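Long-range contacts in neurotoxin (Clostridium botulinum, PDB 3N7L), which probably binds gangliosides on nerve cells through this receptor-binding domain, the part of a botulinum neurotoxin that brings the toxin to neurons: residues S260-G265 with G387-F392; T295-E300 with F348-C353; G317-S322 with L329-A334. One frame throughout, in Å; residues are numbered along the deposited sequence.

All three contacts lie in the C-terminal receptor-binding region, a beta-trefoil. The six segments run 260-265, 295-300, 317-322, 329-334, 348-353 and 387-392, so contact 1 encloses contact 2, which encloses contact 3. Contacts 2 and 3 share one antiparallel sheet, with centres about 23 Å apart, and meet where F348 CZ lies 4.0 Å from L332 CD1. The centre of contact 1 is about 12 Å from that of contact 3, and N264 O lies 2.8 Å from A334 N, probably a hydrogen bond; contacts 1 and 2 are about 31 Å apart, centre to centre. Contacts 2 and 3 lie on the trefoil strands, while contact 1 holds a surface loop probably concerned with ganglioside binding.

Contact 1: S260-G265 with G387-F392; sequences SKKGNG and GDDYWF. With SO4 (sulfate ion), chain B.
K262 reaches across to D388 and D389 from the end of its strand. Its CB points toward the other segment, and CG stands anti to the backbone N (chi1 -176°), close to G387; the side chain also touches L386. The chain then runs out extended. CE has both carboxylates on one side, 3.7 Å from D389 OD1 and 3.8 Å from D388 OD2. At the tip, NZ forms a salt bridge to D389 OD1 at 3.2 Å, arriving on the syn side but 30° out of the carboxylate plane. Y396 OH bonds both NZ and D389 OD2, which L386 N also holds, so lysine suits by length and charge.

K262 to G265 is a type II' turn joining the hairpin strands 257-262 and 265-270. G263 takes the positive phi its first corner needs, and lacking a side chain it brings CA to 3.7 Å from G387 N. A water accepts from N264 N and G387 N. Beyond D389 the loop, probably the ganglioside-binding loop, turns the amides of Y390, W391 and F392 onto a sulfate ion probably from the crystallisation liquor, W391 N to O2 and F392 N to O4 each at 3.0 Å; H394 bonds it too.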
ATOM      1  N   SER A 260       9.227   2.226 -22.132  1.00 21.55           N
ATOM      2  CA  SER A 260       9.106   2.354 -23.570  1.00 22.13           C
ATOM      3  C   SER A 260      10.058   1.337 -24.198  1.00 22.07           C
ATOM      4  O   SER A 260      10.702   0.555 -23.491  1.00 24.37           O
ATOM      5  CB  SER A 260       9.469   3.766 -24.024  1.00 24.01           C
ATOM      6  OG  SER A 260       9.175   3.925 -25.402  1.00 26.27           O
ATOM      7  N   LYS A 261      10.156   1.355 -25.518  1.00 22.21           N
ATOM      8  CA  LYS A 261      11.016   0.420 -26.224  1.00 22.54           C
ATOM      9  C   LYS A 261      11.690   1.083 -27.420  1.00 23.76           C
ATOM     10  O   LYS A 261      11.102   1.936 -28.087  1.00 25.59           O
ATOM     11  CB  LYS A 261      10.174  -0.780 -26.689  1.00 22.26           C
ATOM     12  CG  LYS A 261      10.866  -1.784 -27.602  1.00 21.15           C
ATOM     13  CD  LYS A 261       9.882  -2.906 -27.977  1.00 23.39           C
ATOM     14  CE  LYS A 261      10.492  -3.981 -28.881  1.00 22.09           C
ATOM     15  NZ  LYS A 261      10.783  -3.501 -30.268  1.00 24.43           N
ATOM     16  N   LYS A 262      12.938   0.701 -27.667  1.00 23.53           N
ATOM     17  CA  LYS A 262      13.692   1.196 -28.806  1.00 22.35           C
ATOM     18  C   LYS A 262      14.550   0.030 -29.261  1.00 22.66           C
ATOM     19  O   LYS A 262      15.439  -0.411 -28.540  1.00 23.00           O
ATOM     20  CB  LYS A 262      14.575   2.384 -28.432  1.00 23.29           C
ATOM     21  CG  LYS A 262      15.283   2.962 -29.649  1.00 24.99           C
ATOM     22  CD  LYS A 262      15.819   4.354 -29.404  1.00 26.87           C
ATOM     23  CE  LYS A 262      16.398   4.932 -30.687  1.00 27.05           C
ATOM     24  NZ  LYS A 262      16.891   6.317 -30.467  1.00 30.88           N
ATOM     25  N   GLY A 263      14.281  -0.480 -30.457  1.00 23.28           N
ATOM     26  CA  GLY A 263      15.036  -1.627 -30.920  1.00 24.79           C
ATOM     27  C   GLY A 263      14.700  -2.779 -29.981  1.00 24.57           C
ATOM     28  O   GLY A 263      13.539  -2.957 -29.600  1.00 25.94           O
ATOM     29  N   ASN A 264      15.705  -3.551 -29.587  1.00 24.45           N
ATOM     30  CA  ASN A 264      15.487  -4.678 -28.682  1.00 25.27           C
ATOM     31  C   ASN A 264      15.404  -4.237 -27.231  1.00 24.01           C
ATOM     32  O   ASN A 264      14.972  -5.003 -26.368  1.00 25.02           O
ATOM     33  CB  ASN A 264      16.632  -5.688 -28.787  1.00 28.37           C
ATOM     34  CG  ASN A 264      16.694  -6.363 -30.130  1.00 31.78           C
ATOM     35  OD1 ASN A 264      15.725  -6.978 -30.571  1.00 33.73           O
ATOM     36  ND2 ASN A 264      17.839  -6.256 -30.794  1.00 34.52           N
ATOM     37  N   GLY A 265      15.815  -3.003 -26.962  1.00 22.21           N
ATOM     38  CA  GLY A 265      15.837  -2.541 -25.588  1.00 20.62           C
ATOM     39  C   GLY A 265      14.623  -1.881 -24.966  1.00 21.96           C
ATOM     40  O   GLY A 265      13.801  -1.248 -25.639  1.00 21.74           O
ATOM     41  N   GLY A 387      18.045   0.423 -31.711  1.00 26.31           N
ATOM     42  CA  GLY A 387      17.235   0.693 -32.886  1.00 27.80           C
ATOM     43  C   GLY A 387      17.995   1.300 -34.051  1.00 28.59           C
ATOM     44  O   GLY A 387      19.000   0.753 -34.509  1.00 26.60           O
ATOM     45  N   ASP A 388      17.519   2.445 -34.527  1.00 29.32           N
ATOM     46  CA  ASP A 388      18.160   3.107 -35.649  1.00 32.09           C
ATOM     47  C   ASP A 388      19.376   3.962 -35.284  1.00 31.64           C
ATOM     48  O   ASP A 388      19.874   4.709 -36.126  1.00 32.30           O
ATOM     49  CB  ASP A 388      17.135   3.948 -36.421  1.00 37.43           C
ATOM     50  CG  ASP A 388      16.573   5.089 -35.599  1.00 43.16           C
ATOM     51  OD1 ASP A 388      15.667   5.790 -36.105  1.00 47.30           O
ATOM     52  OD2 ASP A 388      17.031   5.292 -34.452  1.00 47.18           O
ATOM     53  N   ASP A 389      19.859   3.862 -34.044  1.00 30.28           N
ATOM     54  CA  ASP A 389      21.050   4.621 -33.652  1.00 28.84           C
ATOM     55  C   ASP A 389      22.165   4.162 -34.577  1.00 29.24           C
ATOM     56  O   ASP A 389      22.358   2.959 -34.768  1.00 26.49           O
ATOM     57  CB  ASP A 389      21.468   4.325 -32.212  1.00 27.40           C
ATOM     58  CG  ASP A 389      20.557   4.964 -31.199  1.00 27.90           C
ATOM     59  OD1 ASP A 389      19.813   5.893 -31.574  1.00 25.07           O
ATOM     60  OD2 ASP A 389      20.601   4.545 -30.022  1.00 28.54           O
ATOM     61  N   TYR A 390      22.911   5.109 -35.138  1.00 28.70           N
ATOM     62  CA  TYR A 390      23.982   4.744 -36.058  1.00 29.95           C
ATOM     63  C   TYR A 390      25.308   5.455 -35.825  1.00 29.27           C
ATOM     64  O   TYR A 390      26.303   4.818 -35.475  1.00 29.81           O
ATOM     65  CB  TYR A 390      23.515   4.981 -37.501  1.00 31.78           C
ATOM     66  CG  TYR A 390      24.465   4.454 -38.551  1.00 35.08           C
ATOM     67  CD1 TYR A 390      25.436   5.275 -39.121  1.00 34.92           C
ATOM     68  CD2 TYR A 390      24.400   3.122 -38.966  1.00 37.72           C
ATOM     69  CE1 TYR A 390      26.322   4.786 -40.078  1.00 37.26           C
ATOM     70  CE2 TYR A 390      25.283   2.621 -39.923  1.00 39.33           C
ATOM     71  CZ  TYR A 390      26.239   3.458 -40.475  1.00 39.15           C
ATOM     72  OH  TYR A 390      27.110   2.965 -41.416  1.00 41.89           O
ATOM     73  N   TRP A 391      25.318   6.773 -35.999  1.00 27.92           N
ATOM     74  CA  TRP A 391      26.541   7.558 -35.855  1.00 29.38           C
ATOM     75  C   TRP A 391      27.099   7.765 -34.451  1.00 29.04           C
ATOM     76  O   TRP A 391      28.317   7.780 -34.261  1.00 28.87           O
ATOM     77  CB  TRP A 391      26.351   8.932 -36.504  1.00 31.83           C
ATOM     78  CG  TRP A 391      26.005   8.861 -37.954  1.00 34.99           C
ATOM     79  CD1 TRP A 391      24.783   9.089 -38.518  1.00 37.41           C
ATOM     80  CD2 TRP A 391      26.888   8.522 -39.028  1.00 36.06           C
ATOM     81  NE1 TRP A 391      24.851   8.918 -39.883  1.00 37.25           N
ATOM     82  CE2 TRP A 391      26.133   8.569 -40.221  1.00 37.26           C
ATOM     83  CE3 TRP A 391      28.245   8.183 -39.098  1.00 37.23           C
ATOM     84  CZ2 TRP A 391      26.691   8.290 -41.474  1.00 39.10           C
ATOM     85  CZ3 TRP A 391      28.803   7.904 -40.344  1.00 38.20           C
ATOM     86  CH2 TRP A 391      28.024   7.962 -41.516  1.00 39.05           C
ATOM     87  N   PHE A 392      26.221   7.930 -33.471  1.00 26.39           N
ATOM     88  CA  PHE A 392      26.662   8.183 -32.106  1.00 26.46           C
ATOM     89  C   PHE A 392      26.024   7.264 -31.083  1.00 24.82           C
ATOM     90  O   PHE A 392      25.016   6.619 -31.351  1.00 25.15           O
ATOM     91  CB  PHE A 392      26.322   9.625 -31.708  1.00 25.28           C
ATOM     92  CG  PHE A 392      26.915  10.665 -32.614  1.00 27.73           C
ATOM     93  CD1 PHE A 392      28.278  10.949 -32.572  1.00 25.57           C
ATOM     94  CD2 PHE A 392      26.108  11.360 -33.513  1.00 26.38           C
ATOM     95  CE1 PHE A 392      28.831  11.916 -33.413  1.00 28.49           C
ATOM     96  CE2 PHE A 392      26.652  12.328 -34.359  1.00 28.95           C
ATOM     97  CZ  PHE A 392      28.015  12.608 -34.310  1.00 27.43           C
TER
HETATM   98  S   SO4 B1301      22.447   8.733 -34.656  1.00 34.83           S
HETATM   99  O1  SO4 B1301      22.951  10.109 -34.684  1.00 37.99           O
HETATM  100  O2  SO4 B1301      22.633   8.113 -35.978  1.00 38.04           O
HETATM  101  O3  SO4 B1301      21.002   8.726 -34.311  1.00 35.27           O
HETATM  102  O4  SO4 B1301      23.197   7.979 -33.631  1.00 34.72           O
HETATM  103  O   HOH W   1      18.291  -2.519 -30.780  1.00 32.73           O

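Contact 2: T295-E300 with F348-C353; sequences TRVRGE and FIIQPC
V297 and I350 set their side chains at about a right angle, so that CG1 of V297 meets both branches of the isoleucine: CG2 of I350 at 3.9 Å and CD1 of I350 at 4.0 Å. With CG1 of V297 anti to the backbone N (chi1 -178°), it is this branch that reaches the strand. Both residues also rest on L303, and I350 goes on to L363; their branched side chains suit a place where they pack on each other and on L303. The backbone of V297 is meanwhile tied to V233 and L241.

The fold is a beta-trefoil, and strand 348-354 runs in its antiparallel sheet between 302-308 and 359-366. Segment 295-300 belongs to the loop leading into 302-308, and its touching part runs 112° from the direction of the strand, so the two pass across each other without pairing as strands. At the crossing G299 places CA 3.7 Å from CD of P352.

E300 begins with its CB directed away, but a bend at chi2 (-67°) helps bring the carboxylate back over the strand. There it meets two side chains obliquely: OE2 lies 3.8 Å from CG2 of I349 and 3.0 Å from NE2 of Q351, with the carboxylate and amide planes 35° apart. The same OE2 forms a salt bridge with R373, whose side chain also touches I349 and Q351, so the acid faces a positive charge. CB of R298 points away from the strand, and its guanidinium makes a salt bridge to D294, near a sulfate and a glycerol probably from the crystallisation liquor.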
ATOM      1  N   THR A 295      -3.216 -17.840  -8.468  1.00 27.49           N
ATOM      2  CA  THR A 295      -3.183 -16.588  -9.233  1.00 26.57           C
ATOM      3  C   THR A 295      -2.381 -15.470  -8.553  1.00 24.73           C
ATOM      4  O   THR A 295      -1.968 -14.511  -9.205  1.00 24.00           O
ATOM      5  CB  THR A 295      -4.619 -16.080  -9.550  1.00 25.41           C
ATOM      6  OG1 THR A 295      -5.326 -17.091 -10.279  1.00 27.44           O
ATOM      7  CG2 THR A 295      -4.576 -14.814 -10.397  1.00 26.65           C
ATOM      8  N   ARG A 296      -2.144 -15.594  -7.250  1.00 24.41           N
ATOM      9  CA  ARG A 296      -1.370 -14.579  -6.534  1.00 24.15           C
ATOM     10  C   ARG A 296       0.128 -14.840  -6.673  1.00 24.68           C
ATOM     11  O   ARG A 296       0.568 -15.993  -6.678  1.00 23.78           O
ATOM     12  CB  ARG A 296      -1.734 -14.570  -5.045  1.00 25.49           C
ATOM     13  CG  ARG A 296      -3.188 -14.236  -4.751  1.00 25.66           C
ATOM     14  CD  ARG A 296      -3.463 -14.229  -3.252  1.00 27.00           C
ATOM     15  NE  ARG A 296      -4.826 -13.790  -2.956  1.00 27.79           N
ATOM     16  CZ  ARG A 296      -5.918 -14.538  -3.105  1.00 26.82           C
ATOM     17  NH1 ARG A 296      -5.829 -15.789  -3.545  1.00 25.54           N
ATOM     18  NH2 ARG A 296      -7.108 -14.022  -2.835  1.00 25.77           N
ATOM     19  N   VAL A 297       0.909 -13.767  -6.795  1.00 22.44           N
ATOM     20  CA  VAL A 297       2.360 -13.884  -6.919  1.00 21.44           C
ATOM     21  C   VAL A 297       2.964 -13.970  -5.514  1.00 23.76           C
ATOM     22  O   VAL A 297       2.714 -13.104  -4.667  1.00 22.20           O
ATOM     23  CB  VAL A 297       2.954 -12.660  -7.653  1.00 21.61           C
ATOM     24  CG1 VAL A 297       4.457 -12.825  -7.824  1.00 19.80           C
ATOM     25  CG2 VAL A 297       2.260 -12.480  -9.009  1.00 18.29           C
ATOM     26  N   ARG A 298       3.754 -15.014  -5.272  1.00 24.03           N
ATOM     27  CA  ARG A 298       4.370 -15.219  -3.965  1.00 24.06           C
ATOM     28  C   ARG A 298       5.888 -15.248  -4.009  1.00 24.17           C
ATOM     29  O   ARG A 298       6.483 -15.486  -5.057  1.00 21.13           O
ATOM     30  CB  ARG A 298       3.867 -16.524  -3.344  1.00 24.68           C
ATOM     31  CG  ARG A 298       2.391 -16.510  -2.987  1.00 28.68           C
ATOM     32  CD  ARG A 298       2.008 -17.736  -2.156  1.00 31.39           C
ATOM     33  NE  ARG A 298       0.643 -17.642  -1.649  1.00 31.21           N
ATOM     34  CZ  ARG A 298      -0.432 -17.739  -2.417  1.00 32.48           C
ATOM     35  NH1 ARG A 298      -0.284 -17.939  -3.720  1.00 34.00           N
ATOM     36  NH2 ARG A 298      -1.647 -17.621  -1.893  1.00 31.26           N
ATOM     37  N   GLY A 299       6.492 -15.018  -2.846  1.00 25.73           N
ATOM     38  CA  GLY A 299       7.935 -15.010  -2.700  1.00 28.26           C
ATOM     39  C   GLY A 299       8.747 -15.781  -3.724  1.00 34.41           C
ATOM     40  O   GLY A 299       8.850 -15.375  -4.878  1.00 41.05           O
ATOM     41  N   GLU A 300       9.319 -16.903  -3.314  1.00 33.59           N
ATOM     42  CA  GLU A 300      10.165 -17.708  -4.197  1.00 29.99           C
ATOM     43  C   GLU A 300       9.619 -18.198  -5.542  1.00 27.15           C
ATOM     44  O   GLU A 300      10.181 -19.123  -6.126  1.00 26.59           O
ATOM     45  CB  GLU A 300      10.701 -18.908  -3.414  1.00 32.55           C
ATOM     46  CG  GLU A 300      11.766 -18.530  -2.404  1.00 34.94           C
ATOM     47  CD  GLU A 300      13.038 -18.050  -3.073  1.00 37.40           C
ATOM     48  OE1 GLU A 300      13.709 -18.869  -3.736  1.00 39.27           O
ATOM     49  OE2 GLU A 300      13.367 -16.852  -2.944  1.00 40.81           O
ATOM     50  N   PHE A 348      12.668 -14.969 -13.783  1.00 24.08           N
ATOM     51  CA  PHE A 348      13.054 -14.380 -12.507  1.00 24.35           C
ATOM     52  C   PHE A 348      12.440 -15.035 -11.280  1.00 23.61           C
ATOM     53  O   PHE A 348      11.379 -15.660 -11.340  1.00 23.43           O
ATOM     54  CB  PHE A 348      12.700 -12.887 -12.467  1.00 24.39           C
ATOM     55  CG  PHE A 348      13.365 -12.074 -13.534  1.00 24.02           C
ATOM     56  CD1 PHE A 348      12.853 -12.047 -14.824  1.00 22.83           C
ATOM     57  CD2 PHE A 348      14.529 -11.365 -13.257  1.00 23.31           C
ATOM     58  CE1 PHE A 348      13.492 -11.323 -15.831  1.00 24.58           C
ATOM     59  CE2 PHE A 348      15.177 -10.637 -14.256  1.00 25.95           C
ATOM     60  CZ  PHE A 348      14.656 -10.619 -15.547  1.00 25.75           C
ATOM     61  N   ILE A 349      13.141 -14.869 -10.165  1.00 23.15           N
ATOM     62  CA  ILE A 349      12.709 -15.367  -8.869  1.00 22.97           C
ATOM     63  C   ILE A 349      12.356 -14.072  -8.154  1.00 21.84           C
ATOM     64  O   ILE A 349      13.194 -13.184  -8.032  1.00 21.85           O
ATOM     65  CB  ILE A 349      13.866 -16.051  -8.131  1.00 23.41           C
ATOM     66  CG1 ILE A 349      14.364 -17.235  -8.959  1.00 22.75           C
ATOM     67  CG2 ILE A 349      13.412 -16.488  -6.747  1.00 23.01           C
ATOM     68  CD1 ILE A 349      15.767 -17.651  -8.611  1.00 22.26           C
ATOM     69  N   ILE A 350      11.120 -13.956  -7.693  1.00 23.64           N
ATOM     70  CA  ILE A 350      10.687 -12.727  -7.035  1.00 23.01           C
ATOM     71  C   ILE A 350      10.687 -12.833  -5.520  1.00 24.62           C
ATOM     72  O   ILE A 350      10.494 -13.906  -4.961  1.00 23.10           O
ATOM     73  CB  ILE A 350       9.262 -12.333  -7.497  1.00 21.24           C
ATOM     74  CG1 ILE A 350       8.937 -10.909  -7.050  1.00 19.62           C
ATOM     75  CG2 ILE A 350       8.237 -13.288  -6.897  1.00 19.92           C
ATOM     76  CD1 ILE A 350       7.664 -10.358  -7.685  1.00 15.76           C
ATOM     77  N   GLN A 351      10.909 -11.706  -4.859  1.00 26.18           N
ATOM     78  CA  GLN A 351      10.905 -11.673  -3.406  1.00 28.93           C
ATOM     79  C   GLN A 351      10.220 -10.383  -2.975  1.00 28.50           C
ATOM     80  O   GLN A 351      10.534  -9.311  -3.491  1.00 30.30           O
ATOM     81  CB  GLN A 351      12.338 -11.717  -2.871  1.00 31.46           C
ATOM     82  CG  GLN A 351      12.412 -12.046  -1.398  1.00 39.55           C
ATOM     83  CD  GLN A 351      11.870 -13.431  -1.083  1.00 41.69           C
ATOM     84  OE1 GLN A 351      11.375 -13.676   0.015  1.00 45.78           O
ATOM     85  NE2 GLN A 351      11.973 -14.347  -2.043  1.00 41.91           N
ATOM     86  N   PRO A 352       9.255 -10.468  -2.047  1.00 27.71           N
ATOM     87  CA  PRO A 352       8.584  -9.235  -1.617  1.00 26.79           C
ATOM     88  C   PRO A 352       9.553  -8.302  -0.893  1.00 26.90           C
ATOM     89  O   PRO A 352      10.484  -8.753  -0.229  1.00 24.53           O
ATOM     90  CB  PRO A 352       7.461  -9.747  -0.716  1.00 27.69           C
ATOM     91  CG  PRO A 352       8.037 -11.022  -0.146  1.00 28.73           C
ATOM     92  CD  PRO A 352       8.696 -11.647  -1.359  1.00 27.66           C
ATOM     93  N   CYS A 353       9.341  -6.999  -1.033  1.00 25.73           N
ATOM     94  CA  CYS A 353      10.208  -6.023  -0.387  1.00 27.86           C
ATOM     95  C   CYS A 353       9.387  -4.806   0.012  1.00 27.19           C
ATOM     96  O   CYS A 353       9.260  -3.850  -0.749  1.00 27.82           O
ATOM     97  CB  CYS A 353      11.333  -5.613  -1.342  1.00 29.62           C
ATOM     98  SG  CYS A 353      12.540  -4.492  -0.620  1.00 39.20           S
TER

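Contact 3: G317-S322 with L329-A334; sequences GMYKPS and LVPLGA
P331 sets CG over the ring of Y319 just where the beta hairpin of strands 313-318 and 329-335, part of the trefoil's antiparallel sheet, begins to splay. This CG stands over one face of the tyrosine, 3.7 Å from the ring centroid and 15° off its normal, shifted toward the rim: a CH-pi contact, with the two side chains at about a right angle. A proline suits the spot because its ring offers polarised C-H groups to the aromatic face. P321 adds its own ring, CD to CD of P331 at 3.8 Å. Y319 O is buried against CG of P331 (3.3 Å) and has no hydrogen-bonding partner in the model.

CG of Y319 lies between the backbone N and the carbonyl carbon (chi1 66°), and from there the ring lies across the partner strand. Its edge faces L332 C and G333 N in plane, and the lack of a side chain on G333 lets CD2 of Y319 come within 3.4 Å of that nitrogen. Behind it the strands are locked by a hydrogen-bonded pair: G333 N gives a nearly straight bond to G317 O (2.7 Å, 170°), and G317 N answers to G333 O. Two residues on, past the non-hydrogen-bonded pair M318-L332, the pairing is down to a weak bond from Y319 N to P331 O.

M318 lays its flexible thioether across V330, SD to CG1 at 3.5 Å, and both side chains pack on I401 of strand 394-402. P331 is backed by I398 and L325, while F384 supports Y319 and P321. At the far end of the tyrosine, OH donates to a water at 2.8 Å, and this water in turn donates to L332 O, also at 2.8 Å.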
ATOM      1  N   GLY A 317      13.772 -10.037 -21.601  1.00 21.00           N
ATOM      2  CA  GLY A 317      14.892 -10.960 -21.626  1.00 21.55           C
ATOM      3  C   GLY A 317      16.198 -10.238 -21.902  1.00 21.50           C
ATOM      4  O   GLY A 317      16.209  -9.128 -22.440  1.00 22.13           O
ATOM      5  N   MET A 318      17.304 -10.868 -21.525  1.00 22.11           N
ATOM      6  CA  MET A 318      18.622 -10.283 -21.737  1.00 22.20           C
ATOM      7  C   MET A 318      18.955 -10.260 -23.218  1.00 21.91           C
ATOM      8  O   MET A 318      18.471 -11.089 -23.979  1.00 21.55           O
ATOM      9  CB  MET A 318      19.692 -11.098 -21.000  1.00 24.12           C
ATOM     10  CG  MET A 318      19.564 -11.078 -19.482  1.00 25.56           C
ATOM     11  SD  MET A 318      20.824 -12.111 -18.674  1.00 29.23           S
ATOM     12  CE  MET A 318      20.108 -13.733 -18.919  1.00 24.45           C
ATOM     13  N   TYR A 319      19.776  -9.300 -23.624  1.00 21.07           N
ATOM     14  CA  TYR A 319      20.209  -9.200 -25.011  1.00 21.97           C
ATOM     15  C   TYR A 319      21.615  -8.620 -25.011  1.00 21.93           C
ATOM     16  O   TYR A 319      22.055  -8.073 -24.000  1.00 21.56           O
ATOM     17  CB  TYR A 319      19.253  -8.314 -25.829  1.00 21.04           C
ATOM     18  CG  TYR A 319      19.228  -6.857 -25.432  1.00 21.32           C
ATOM     19  CD1 TYR A 319      20.073  -5.936 -26.041  1.00 22.10           C
ATOM     20  CD2 TYR A 319      18.355  -6.399 -24.444  1.00 20.14           C
ATOM     21  CE1 TYR A 319      20.052  -4.589 -25.676  1.00 20.90           C
ATOM     22  CE2 TYR A 319      18.327  -5.056 -24.074  1.00 18.58           C
ATOM     23  CZ  TYR A 319      19.177  -4.162 -24.692  1.00 19.79           C
ATOM     24  OH  TYR A 319      19.172  -2.842 -24.317  1.00 18.51           O
ATOM     25  N   LYS A 320      22.321  -8.756 -26.130  1.00 24.12           N
ATOM     26  CA  LYS A 320      23.685  -8.231 -26.247  1.00 25.02           C
ATOM     27  C   LYS A 320      23.640  -6.790 -26.724  1.00 24.82           C
ATOM     28  O   LYS A 320      23.126  -6.496 -27.802  1.00 24.46           O
ATOM     29  CB  LYS A 320      24.505  -9.070 -27.233  1.00 28.76           C
ATOM     30  CG  LYS A 320      25.988  -8.689 -27.289  1.00 33.07           C
ATOM     31  CD  LYS A 320      26.778  -9.642 -28.183  1.00 37.47           C
ATOM     32  CE  LYS A 320      28.277  -9.346 -28.149  1.00 39.37           C
ATOM     33  NZ  LYS A 320      28.602  -8.000 -28.698  1.00 42.29           N
ATOM     34  N   PRO A 321      24.181  -5.866 -25.925  1.00 24.31           N
ATOM     35  CA  PRO A 321      24.178  -4.452 -26.304  1.00 24.92           C
ATOM     36  C   PRO A 321      25.216  -4.163 -27.388  1.00 24.58           C
ATOM     37  O   PRO A 321      26.128  -4.963 -27.602  1.00 26.78           O
ATOM     38  CB  PRO A 321      24.487  -3.754 -24.986  1.00 24.73           C
ATOM     39  CG  PRO A 321      25.463  -4.716 -24.344  1.00 23.82           C
ATOM     40  CD  PRO A 321      24.850  -6.073 -24.625  1.00 22.96           C
ATOM     41  N   SER A 322      25.069  -3.029 -28.072  1.00 23.32           N
ATOM     42  CA  SER A 322      25.998  -2.642 -29.131  1.00 25.03           C
ATOM     43  C   SER A 322      27.452  -2.625 -28.643  1.00 26.06           C
ATOM     44  O   SER A 322      28.371  -2.926 -29.395  1.00 26.52           O
ATOM     45  CB  SER A 322      25.621  -1.266 -29.678  1.00 23.73           C
ATOM     46  OG  SER A 322      25.664  -0.287 -28.655  1.00 23.21           O
ATOM     47  N   LEU A 329      27.406  -6.736 -16.208  1.00 27.22           N
ATOM     48  CA  LEU A 329      26.151  -6.058 -16.501  1.00 25.35           C
ATOM     49  C   LEU A 329      25.570  -6.533 -17.826  1.00 23.04           C
ATOM     50  O   LEU A 329      26.275  -6.626 -18.823  1.00 24.08           O
ATOM     51  CB  LEU A 329      26.358  -4.544 -16.545  1.00 25.35           C
ATOM     52  CG  LEU A 329      26.722  -3.880 -15.215  1.00 27.39           C
ATOM     53  CD1 LEU A 329      27.135  -2.433 -15.470  1.00 28.60           C
ATOM     54  CD2 LEU A 329      25.540  -3.952 -14.259  1.00 25.35           C
ATOM     55  N   VAL A 330      24.285  -6.852 -17.828  1.00 22.59           N
ATOM     56  CA  VAL A 330      23.622  -7.293 -19.046  1.00 21.99           C
ATOM     57  C   VAL A 330      22.271  -6.580 -19.104  1.00 21.51           C
ATOM     58  O   VAL A 330      21.473  -6.649 -18.165  1.00 21.25           O
ATOM     59  CB  VAL A 330      23.450  -8.842 -19.064  1.00 24.47           C
ATOM     60  CG1 VAL A 330      22.731  -9.306 -17.803  1.00 30.01           C
ATOM     61  CG2 VAL A 330      22.687  -9.270 -20.313  1.00 24.52           C
ATOM     62  N   PRO A 331      22.003  -5.865 -20.205  1.00 18.27           N
ATOM     63  CA  PRO A 331      20.725  -5.158 -20.303  1.00 18.77           C
ATOM     64  C   PRO A 331      19.538  -6.085 -20.479  1.00 20.07           C
ATOM     65  O   PRO A 331      19.668  -7.189 -21.004  1.00 20.60           O
ATOM     66  CB  PRO A 331      20.924  -4.270 -21.521  1.00 18.88           C
ATOM     67  CG  PRO A 331      21.717  -5.172 -22.423  1.00 17.71           C
ATOM     68  CD  PRO A 331      22.752  -5.771 -21.470  1.00 17.76           C
ATOM     69  N   LEU A 332      18.379  -5.612 -20.039  1.00 19.65           N
ATOM     70  CA  LEU A 332      17.140  -6.351 -20.163  1.00 20.04           C
ATOM     71  C   LEU A 332      16.318  -5.663 -21.255  1.00 20.86           C
ATOM     72  O   LEU A 332      16.139  -4.443 -21.224  1.00 20.90           O
ATOM     73  CB  LEU A 332      16.367  -6.316 -18.846  1.00 21.50           C
ATOM     74  CG  LEU A 332      15.133  -7.216 -18.854  1.00 22.89           C
ATOM     75  CD1 LEU A 332      15.595  -8.673 -18.863  1.00 23.43           C
ATOM     76  CD2 LEU A 332      14.270  -6.930 -17.634  1.00 25.23           C
ATOM     77  N   GLY A 333      15.828  -6.442 -22.216  1.00 19.63           N
ATOM     78  CA  GLY A 333      15.045  -5.873 -23.303  1.00 19.66           C
ATOM     79  C   GLY A 333      13.728  -6.580 -23.548  1.00 19.19           C
ATOM     80  O   GLY A 333      13.292  -7.386 -22.734  1.00 19.64           O
ATOM     81  N   ALA A 334      13.084  -6.265 -24.670  1.00 21.09           N
ATOM     82  CA  ALA A 334      11.802  -6.874 -25.020  1.00 20.93           C
ATOM     83  C   ALA A 334      12.020  -7.736 -26.260  1.00 21.66           C
ATOM     84  O   ALA A 334      12.274  -7.223 -27.349  1.00 22.01           O
ATOM     85  CB  ALA A 334      10.761  -5.789 -25.295  1.00 20.72           C
TER
HETATM   86  O   HOH W   2      17.338  -2.205 -22.305  1.00 19.87           O